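Local coordinates for TerD domain-containing protein (Streptomyces coelicolor A3, PDB 2QZ7), which is of unknown function but belongs to the TerD family, whose relatives are linked to tellurite resistance, and carries bound sodium ions in the crystal, at residues Leu97-Val107 with Thr159-Glu167. Sequence-based numbering, arbitrary orientation.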
ATOM      1  N   LEU A  97       1.111  13.927   3.937  1.00 46.21           N
ATOM      2  CA  LEU A  97       0.199  14.365   2.861  1.00 46.26           C
ATOM      3  C   LEU A  97       0.192  15.887   2.646  1.00 46.62           C
ATOM      4  O   LEU A  97       0.227  16.372   1.517  1.00 46.29           O
ATOM      5  CB  LEU A  97      -1.216  13.838   3.148  1.00 45.77           C
ATOM      6  CG  LEU A  97      -1.335  12.287   3.185  1.00 45.27           C
ATOM      7  CD1 LEU A  97      -2.746  11.862   3.541  1.00 43.06           C
ATOM      8  CD2 LEU A  97      -0.953  11.665   1.889  1.00 45.45           C
ATOM      9  N   ASP A  98       0.198  16.627   3.742  1.00 48.02           N
ATOM     10  CA  ASP A  98       0.141  18.084   3.698  1.00 49.41           C
ATOM     11  C   ASP A  98       1.368  18.706   3.032  1.00 49.76           C
ATOM     12  O   ASP A  98       1.322  19.843   2.621  1.00 50.22           O
ATOM     13  CB  ASP A  98      -0.098  18.654   5.100  1.00 50.28           C
ATOM     14  CG  ASP A  98       1.041  18.349   6.094  1.00 52.50           C
ATOM     15  OD1 ASP A  98       1.173  19.153   7.044  1.00 56.59           O
ATOM     16  OD2 ASP A  98       1.765  17.315   5.983  1.00 53.94           O
ATOM     17  N   ARG A  99       2.425  17.920   2.853  1.00 50.38           N
ATOM     18  CA  ARG A  99       3.678  18.399   2.261  1.00 50.70           C
ATOM     19  C   ARG A  99       3.867  18.021   0.791  1.00 49.73           C
ATOM     20  O   ARG A  99       4.861  18.399   0.172  1.00 49.56           O
ATOM     21  CB  ARG A  99       4.860  17.904   3.099  1.00 51.66           C
ATOM     22  CG  ARG A  99       4.956  18.608   4.465  1.00 55.91           C
ATOM     23  CD  ARG A  99       6.086  18.014   5.301  1.00 63.85           C
ATOM     24  NE  ARG A  99       7.288  17.801   4.482  1.00 69.41           N
ATOM     25  CZ  ARG A  99       8.088  16.734   4.551  1.00 71.50           C
ATOM     26  NH1 ARG A  99       9.148  16.671   3.744  1.00 72.29           N
ATOM     27  NH2 ARG A  99       7.836  15.736   5.410  1.00 70.52           N
ATOM     28  N   LEU A 100       2.913  17.272   0.235  1.00 48.57           N
ATOM     29  CA  LEU A 100       2.885  16.964  -1.194  1.00 47.67           C
ATOM     30  C   LEU A 100       2.577  18.193  -2.033  1.00 48.01           C
ATOM     31  O   LEU A 100       1.710  19.003  -1.671  1.00 47.01           O
ATOM     32  CB  LEU A 100       1.815  15.908  -1.491  1.00 47.42           C
ATOM     33  CG  LEU A 100       2.075  14.512  -0.913  1.00 46.89           C
ATOM     34  CD1 LEU A 100       0.835  13.610  -1.009  1.00 44.79           C
ATOM     35  CD2 LEU A 100       3.233  13.884  -1.669  1.00 46.09           C
ATOM     36  N   SER A 101       3.279  18.297  -3.164  1.00 48.58           N
ATOM     37  CA  SER A 101       3.034  19.308  -4.215  1.00 48.86           C
ATOM     38  C   SER A 101       1.545  19.437  -4.494  1.00 48.13           C
ATOM     39  O   SER A 101       0.854  18.426  -4.514  1.00 48.08           O
ATOM     40  CB  SER A 101       3.725  18.854  -5.509  1.00 49.21           C
ATOM     41  OG  SER A 101       3.282  19.608  -6.633  1.00 53.67           O
ATOM     42  N   PRO A 102       1.040  20.673  -4.737  1.00 48.14           N
ATOM     43  CA  PRO A 102      -0.363  20.833  -5.139  1.00 47.36           C
ATOM     44  C   PRO A 102      -0.680  20.064  -6.420  1.00 47.26           C
ATOM     45  O   PRO A 102      -1.803  19.602  -6.612  1.00 47.30           O
ATOM     46  CB  PRO A 102      -0.488  22.360  -5.372  1.00 48.09           C
ATOM     47  CG  PRO A 102       0.545  22.934  -4.469  1.00 48.11           C
ATOM     48  CD  PRO A 102       1.709  21.982  -4.626  1.00 47.83           C
ATOM     49  N   SER A 103       0.312  19.903  -7.283  1.00 47.14           N
ATOM     50  CA  SER A 103       0.133  19.148  -8.511  1.00 47.89           C
ATOM     51  C   SER A 103      -0.092  17.614  -8.308  1.00 46.92           C
ATOM     52  O   SER A 103      -0.457  16.926  -9.248  1.00 47.05           O
ATOM     53  CB  SER A 103       1.302  19.418  -9.466  1.00 48.44           C
ATOM     54  OG  SER A 103       2.509  18.835  -8.979  1.00 51.75           O
ATOM     55  N   ILE A 104       0.087  17.094  -7.091  1.00 46.56           N
ATOM     56  CA  ILE A 104      -0.297  15.695  -6.775  1.00 45.98           C
ATOM     57  C   ILE A 104      -1.612  15.727  -5.983  1.00 45.89           C
ATOM     58  O   ILE A 104      -1.685  16.342  -4.924  1.00 46.45           O
ATOM     59  CB  ILE A 104       0.813  14.957  -5.969  1.00 45.85           C
ATOM     60  CG1 ILE A 104       2.024  14.709  -6.861  1.00 45.74           C
ATOM     61  CG2 ILE A 104       0.301  13.598  -5.342  1.00 44.62           C
ATOM     62  CD1 ILE A 104       3.211  14.339  -6.103  1.00 48.98           C
ATOM     63  N   ALA A 105      -2.636  15.046  -6.478  1.00 44.84           N
ATOM     64  CA  ALA A 105      -3.960  15.148  -5.883  1.00 43.57           C
ATOM     65  C   ALA A 105      -4.567  13.822  -5.463  1.00 42.48           C
ATOM     66  O   ALA A 105      -5.706  13.783  -4.926  1.00 41.21           O
ATOM     67  CB  ALA A 105      -4.949  15.932  -6.846  1.00 43.26           C
ATOM     68  N   ARG A 106      -3.828  12.738  -5.709  1.00 41.98           N
ATOM     69  CA  ARG A 106      -4.294  11.414  -5.339  1.00 41.88           C
ATOM     70  C   ARG A 106      -3.105  10.521  -4.993  1.00 42.84           C
ATOM     71  O   ARG A 106      -2.067  10.558  -5.685  1.00 42.73           O
ATOM     72  CB  ARG A 106      -5.112  10.818  -6.496  1.00 41.77           C
ATOM     73  CG  ARG A 106      -5.613   9.396  -6.278  1.00 40.47           C
ATOM     74  CD  ARG A 106      -6.694   9.089  -7.389  1.00 44.72           C
ATOM     75  NE  ARG A 106      -7.265   7.764  -7.170  1.00 46.16           N
ATOM     76  CZ  ARG A 106      -6.930   6.650  -7.817  1.00 45.75           C
ATOM     77  NH1 ARG A 106      -6.006   6.644  -8.772  1.00 43.71           N
ATOM     78  NH2 ARG A 106      -7.540   5.521  -7.494  1.00 45.69           N
ATOM     79  N   VAL A 107      -3.270   9.744  -3.920  1.00 42.54           N
ATOM     80  CA  VAL A 107      -2.319   8.750  -3.503  1.00 44.02           C
ATOM     81  C   VAL A 107      -3.053   7.429  -3.263  1.00 44.17           C
ATOM     82  O   VAL A 107      -4.125   7.405  -2.647  1.00 43.96           O
ATOM     83  CB  VAL A 107      -1.551   9.178  -2.200  1.00 44.01           C
ATOM     84  CG1 VAL A 107      -0.526   8.079  -1.794  1.00 44.41           C
ATOM     85  CG2 VAL A 107      -0.868  10.517  -2.429  1.00 44.13           C
ATOM     86  N   THR A 159      -7.204  11.491  -1.432  1.00 44.71           N
ATOM     87  CA  THR A 159      -7.487  12.452  -2.502  1.00 44.74           C
ATOM     88  C   THR A 159      -7.722  13.821  -1.876  1.00 45.71           C
ATOM     89  O   THR A 159      -8.166  13.915  -0.719  1.00 45.08           O
ATOM     90  CB  THR A 159      -8.726  12.046  -3.381  1.00 45.63           C
ATOM     91  OG1 THR A 159      -9.874  11.888  -2.553  1.00 44.05           O
ATOM     92  CG2 THR A 159      -8.486  10.742  -4.116  1.00 44.73           C
ATOM     93  N   ARG A 160      -7.410  14.876  -2.630  1.00 47.04           N
ATOM     94  CA  ARG A 160      -7.665  16.259  -2.197  1.00 48.52           C
ATOM     95  C   ARG A 160      -9.109  16.753  -2.458  1.00 49.60           C
ATOM     96  O   ARG A 160      -9.732  16.458  -3.496  1.00 48.40           O
ATOM     97  CB  ARG A 160      -6.709  17.251  -2.888  1.00 49.52           C
ATOM     98  CG  ARG A 160      -5.216  17.089  -2.587  1.00 49.66           C
ATOM     99  CD  ARG A 160      -4.429  18.219  -3.288  1.00 51.78           C
ATOM    100  NE  ARG A 160      -2.981  18.126  -3.083  1.00 48.99           N
ATOM    101  CZ  ARG A 160      -2.348  18.701  -2.058  1.00 49.96           C
ATOM    102  NH1 ARG A 160      -3.043  19.387  -1.168  1.00 47.87           N
ATOM    103  NH2 ARG A 160      -1.033  18.585  -1.906  1.00 47.97           N
ATOM    104  N   ASN A 161      -9.609  17.538  -1.503  1.00 50.44           N
ATOM    105  CA  ASN A 161     -10.839  18.319  -1.657  1.00 51.39           C
ATOM    106  C   ASN A 161     -10.771  19.393  -2.729  1.00 51.75           C
ATOM    107  O   ASN A 161      -9.724  19.633  -3.342  1.00 51.43           O
ATOM    108  CB  ASN A 161     -11.211  18.998  -0.328  1.00 51.76           C
ATOM    109  CG  ASN A 161     -12.251  18.209   0.450  1.00 54.68           C
ATOM    110  OD1 ASN A 161     -12.679  17.141   0.009  1.00 58.28           O
ATOM    111  ND2 ASN A 161     -12.682  18.736   1.592  1.00 56.78           N
ATOM    112  N   ALA A 162     -11.914  20.045  -2.951  1.00 52.72           N
ATOM    113  CA  ALA A 162     -11.927  21.318  -3.657  1.00 53.25           C
ATOM    114  C   ALA A 162     -11.078  22.322  -2.861  1.00 53.62           C
ATOM    115  O   ALA A 162     -10.266  23.062  -3.440  1.00 54.69           O
ATOM    116  CB  ALA A 162     -13.354  21.817  -3.866  1.00 53.43           C
ATOM    117  N   SER A 163     -11.237  22.318  -1.536  1.00 53.38           N
ATOM    118  CA  SER A 163     -10.445  23.193  -0.660  1.00 53.36           C
ATOM    119  C   SER A 163      -9.000  22.694  -0.461  1.00 53.05           C
ATOM    120  O   SER A 163      -8.180  23.366   0.176  1.00 53.01           O
ATOM    121  CB  SER A 163     -11.159  23.429   0.690  1.00 53.59           C
ATOM    122  OG  SER A 163     -10.657  22.564   1.708  1.00 54.81           O
ATOM    123  N   GLY A 164      -8.703  21.505  -0.992  1.00 52.72           N
ATOM    124  CA  GLY A 164      -7.334  21.013  -1.055  1.00 51.65           C
ATOM    125  C   GLY A 164      -6.989  20.097   0.091  1.00 50.92           C
ATOM    126  O   GLY A 164      -5.899  19.529   0.125  1.00 51.19           O
ATOM    127  N   ALA A 165      -7.903  19.960   1.050  1.00 50.25           N
ATOM    128  CA  ALA A 165      -7.682  19.021   2.159  1.00 48.52           C
ATOM    129  C   ALA A 165      -7.778  17.560   1.710  1.00 47.58           C
ATOM    130  O   ALA A 165      -8.657  17.200   0.915  1.00 46.86           O
ATOM    131  CB  ALA A 165      -8.643  19.287   3.298  1.00 48.77           C
ATOM    132  N   TRP A 166      -6.864  16.750   2.248  1.00 45.89           N
ATOM    133  CA  TRP A 166      -6.806  15.306   2.047  1.00 45.61           C
ATOM    134  C   TRP A 166      -7.849  14.499   2.786  1.00 45.36           C
ATOM    135  O   TRP A 166      -8.020  14.640   3.992  1.00 45.69           O
ATOM    136  CB  TRP A 166      -5.425  14.781   2.450  1.00 44.50           C
ATOM    137  CG  TRP A 166      -4.361  15.267   1.541  1.00 44.63           C
ATOM    138  CD1 TRP A 166      -3.565  16.344   1.740  1.00 44.02           C
ATOM    139  CD2 TRP A 166      -3.993  14.717   0.252  1.00 43.50           C
ATOM    140  NE1 TRP A 166      -2.706  16.497   0.666  1.00 46.83           N
ATOM    141  CE2 TRP A 166      -2.953  15.516  -0.259  1.00 43.49           C
ATOM    142  CE3 TRP A 166      -4.439  13.623  -0.505  1.00 41.41           C
ATOM    143  CZ2 TRP A 166      -2.368  15.280  -1.508  1.00 44.33           C
ATOM    144  CZ3 TRP A 166      -3.853  13.368  -1.723  1.00 42.24           C
ATOM    145  CH2 TRP A 166      -2.823  14.189  -2.221  1.00 44.88           C
ATOM    146  N   GLU A 167      -8.497  13.608   2.045  1.00 45.53           N
ATOM    147  CA  GLU A 167      -9.490  12.702   2.599  1.00 45.80           C
ATOM    148  C   GLU A 167      -9.120  11.253   2.341  1.00 45.59           C
ATOM    149  O   GLU A 167      -8.403  10.953   1.394  1.00 45.98           O
ATOM    150  CB  GLU A 167     -10.883  13.042   2.057  1.00 46.27           C
ATOM    151  CG  GLU A 167     -11.328  14.370   2.559  1.00 47.47           C
ATOM    152  CD  GLU A 167     -12.570  14.912   1.888  1.00 48.31           C
ATOM    153  OE1 GLU A 167     -12.921  14.475   0.768  1.00 50.16           O
ATOM    154  OE2 GLU A 167     -13.182  15.796   2.491  1.00 47.79           O
TER
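Arg160 reaches the connection between the 3-10 turn at 97-99 and strand 104-113, and grips it by its carbonyls. Arg160 NE makes a nearly straight hydrogen bond to Ile104 O (2.9 Å, 168° at the hydrogen), in the guanidinium plane, while Arg160 NH2 bonds more obliquely to Ser101 O (3.2 Å) from above that carbonyl's plane. The opposite face of the Ser101 peptide receives Ile104 N, closing a type I turn. Arg160 NH1 turns back to Gly164 O, so long, many-donor arginine suits a place between two loops; its extended chain (chi3 -179°) gives the span. Glycine suits 164, where phi is 96°.

Beneath this arm lies the Trp166 indole, a broad, flat aromatic slab between Arg160 CG and Leu97 CB; Trp166 CZ2 sits 3.1 Å from the Arg160 guanidinium plane. Leu97 CB makes a CH-pi contact 3.8 Å from the centroid of the five-membered ring of Trp166, and Leu100 CD1 packs on Trp166 CZ2 at 3.6 Å.

Farther along, Arg160 N bonds to Ala105 O. Arg106 and Thr159 form an antiparallel non-hydrogen-bonded pair, Arg106 CG alongside the methyl Thr159 CG2 (3.8 Å). Ala105 and Arg106 form a classic beta bulge opposite Tyr51, and Arg106 salt-bridges Glu157. Strand 152-160 lies between strands 104-113 and 166-175, the latter joined to it by the 160-166 hairpin.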